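Local coordinates for protein dephospho-CoA kinase (Legionella pneumophila subsp. pneumophila, PDB 4TTR) that probably transfers a phosphate from ATP to the 3'-hydroxyl of dephospho-CoA, the last step of coenzyme A biosynthesis, at residues A[31-36]-A[123-128]. Sequence-based numbering, arbitrary orientation. Where two conformers were deposited one is given.
Sequences TVAEFF and LIEIPL
The shortest polar bond, Phe35 N to Thr31 O (3.0 Å), belongs to the helix whose Ala33 and Phe36 face Glu125 and Leu123 of the strand. No hydrogen bond links the two segments; the touch is mainly apolar. One methyl of Leu123 does most of it: CD2 lies 3.7 Å from Phe36 CD2, approaching the ring obliquely, and also touches Phe36 CB. The two side chains cross at about a right angle. Leu123 reaches over with CG anti to its backbone N (chi1 -163°), which also brings CD2 within 4.3 Å of Ala33 CA. Val32 CG1 meets the Phe36 ring in plane at its edge, 3.6 Å from Phe36 CE2, which probably restricts the ring's rotation.

Helix 29-38 begins within the P-loop (Walker A) and forms the beta-alpha-beta crossover from strand 18-23 to strand 42-45; strand 122-125 lies between those two in the parallel sheet, so the helix packs over it. The axes of segments 31-36 and 123-125 approach to 10.2 Å and run nearly antiparallel (159°). Leu123 also rests on Val19, Leu21 and Val43, while Val200 of helix 192-213 touches Phe36.

Two residues along, the extended side chain of Glu125 reaches across toward the helix, OE2 stopping 3.9 Å from Ala33 CB. The contact buries this oxygen, which has no polar partner in the model. The same side chain touches Tyr45 and lies about 6 Å from the 1,3-butanediol held in the P-loop pocket, which Thr31 helps to line.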
loop_
_atom_site.group_PDB
_atom_site.type_symbol
_atom_site.label_atom_id
_atom_site.label_comp_id
_atom_site.label_asym_id
_atom_site.label_seq_id
_atom_site.Cartn_x
_atom_site.Cartn_y
_atom_site.Cartn_z
ATOM N N THR A 31 -8.997 1.326 5.044
ATOM C CA THR A 31 -10.307 0.950 5.559
ATOM C C THR A 31 -10.691 -0.424 5.016
ATOM O O THR A 31 -11.250 -1.256 5.733
ATOM C CB THR A 31 -11.381 1.975 5.172
ATOM O OG1 THR A 31 -11.005 3.266 5.666
ATOM C CG2 THR A 31 -12.737 1.583 5.747
ATOM N N VAL A 32 -10.382 -0.649 3.744
ATOM C CA VAL A 32 -10.604 -1.944 3.115
ATOM C C VAL A 32 -9.803 -3.012 3.847
ATOM O O VAL A 32 -10.310 -4.099 4.106
ATOM C CB VAL A 32 -10.224 -1.913 1.617
ATOM C CG1 VAL A 32 -10.143 -3.318 1.032
ATOM C CG2 VAL A 32 -11.230 -1.086 0.844
ATOM N N ALA A 33 -8.557 -2.698 4.184
ATOM C CA ALA A 33 -7.710 -3.635 4.916
ATOM C C ALA A 33 -8.327 -3.982 6.268
ATOM O O ALA A 33 -8.317 -5.141 6.681
ATOM C CB ALA A 33 -6.317 -3.061 5.104
ATOM N N GLU A 34 -8.873 -2.978 6.947
ATOM C CA GLU A 34 -9.492 -3.188 8.251
ATOM C C GLU A 34 -10.709 -4.105 8.138
ATOM O O GLU A 34 -10.921 -4.970 8.986
ATOM C CB GLU A 34 -9.887 -1.843 8.877
ATOM C CG GLU A 34 -10.561 -1.947 10.245
ATOM C CD GLU A 34 -9.685 -2.605 11.303
ATOM O OE1 GLU A 34 -10.233 -3.047 12.336
ATOM O OE2 GLU A 34 -8.451 -2.676 11.113
ATOM N N PHE A 35 -11.506 -3.921 7.089
ATOM C CA PHE A 35 -12.682 -4.761 6.888
ATOM C C PHE A 35 -12.264 -6.213 6.652
ATOM O O PHE A 35 -12.886 -7.130 7.182
ATOM C CB PHE A 35 -13.536 -4.244 5.719
ATOM C CG PHE A 35 -14.425 -3.072 6.077
ATOM C CD1 PHE A 35 -15.141 -3.057 7.263
ATOM C CD2 PHE A 35 -14.536 -1.984 5.224
ATOM C CE1 PHE A 35 -15.952 -1.986 7.591
ATOM C CE2 PHE A 35 -15.346 -0.906 5.549
ATOM C CZ PHE A 35 -16.053 -0.909 6.732
ATOM N N PHE A 36 -11.207 -6.426 5.872
ATOM C CA PHE A 36 -10.669 -7.773 5.686
ATOM C C PHE A 36 -10.161 -8.325 7.011
ATOM O O PHE A 36 -10.360 -9.502 7.330
ATOM C CB PHE A 36 -9.544 -7.780 4.647
ATOM C CG PHE A 36 -10.035 -7.877 3.234
ATOM C CD1 PHE A 36 -10.544 -9.070 2.749
ATOM C CD2 PHE A 36 -10.008 -6.775 2.395
ATOM C CE1 PHE A 36 -11.012 -9.163 1.452
ATOM C CE2 PHE A 36 -10.472 -6.865 1.096
ATOM C CZ PHE A 36 -10.973 -8.060 0.624
ATOM N N LEU A 123 -3.795 -11.269 3.093
ATOM C CA LEU A 123 -3.823 -9.992 2.398
ATOM C C LEU A 123 -2.519 -9.243 2.652
ATOM O O LEU A 123 -2.124 -9.055 3.797
ATOM C CB LEU A 123 -5.018 -9.166 2.863
ATOM C CG LEU A 123 -5.429 -7.998 1.973
ATOM C CD1 LEU A 123 -6.106 -8.499 0.706
ATOM C CD2 LEU A 123 -6.349 -7.078 2.744
ATOM N N ILE A 124 -1.849 -8.840 1.577
ATOM C CA ILE A 124 -0.604 -8.088 1.669
ATOM C C ILE A 124 -0.797 -6.688 1.087
ATOM O O ILE A 124 -0.940 -6.525 -0.124
ATOM C CB ILE A 124 0.549 -8.795 0.922
ATOM C CG1 ILE A 124 0.642 -10.268 1.336
ATOM C CG2 ILE A 124 1.866 -8.079 1.192
ATOM C CD1 ILE A 124 1.662 -11.072 0.551
ATOM N N GLU A 125 -0.818 -5.684 1.956
ATOM C CA GLU A 125 -0.926 -4.298 1.516
ATOM C C GLU A 125 0.410 -3.824 0.958
ATOM O O GLU A 125 1.417 -3.819 1.665
ATOM C CB GLU A 125 -1.370 -3.394 2.665
ATOM C CG GLU A 125 -1.704 -1.976 2.229
ATOM C CD GLU A 125 -2.042 -1.066 3.395
ATOM O OE1 GLU A 125 -1.378 -0.019 3.542
ATOM O OE2 GLU A 125 -2.977 -1.391 4.156
ATOM N N ILE A 126 0.398 -3.425 -0.312
ATOM C CA ILE A 126 1.610 -3.081 -1.046
ATOM C C ILE A 126 1.403 -1.756 -1.791
ATOM O O ILE A 126 0.271 -1.284 -1.899
ATOM C CB ILE A 126 1.988 -4.215 -2.026
ATOM C CG1 ILE A 126 0.849 -4.469 -3.016
ATOM C CG2 ILE A 126 2.313 -5.475 -1.245
ATOM C CD1 ILE A 126 1.082 -5.637 -3.958
ATOM N N PRO A 127 2.492 -1.139 -2.291
ATOM C CA PRO A 127 2.310 0.154 -2.967
ATOM C C PRO A 127 1.631 0.044 -4.333
ATOM O O PRO A 127 1.658 -1.016 -4.957
ATOM C CB PRO A 127 3.743 0.679 -3.119
ATOM C CG PRO A 127 4.595 -0.528 -3.097
ATOM C CD PRO A 127 3.918 -1.491 -2.164
ATOM N N LEU A 128 1.040 1.149 -4.781
ATOM C CA LEU A 128 0.309 1.199 -6.046
ATOM C C LEU A 128 1.146 0.701 -7.225
ATOM O O LEU A 128 0.693 -0.134 -8.014
ATOM C CB LEU A 128 -0.164 2.632 -6.308
ATOM C CG LEU A 128 -0.836 2.931 -7.651
ATOM C CD1 LEU A 128 -2.142 2.162 -7.792
ATOM C CD2 LEU A 128 -1.068 4.428 -7.791
#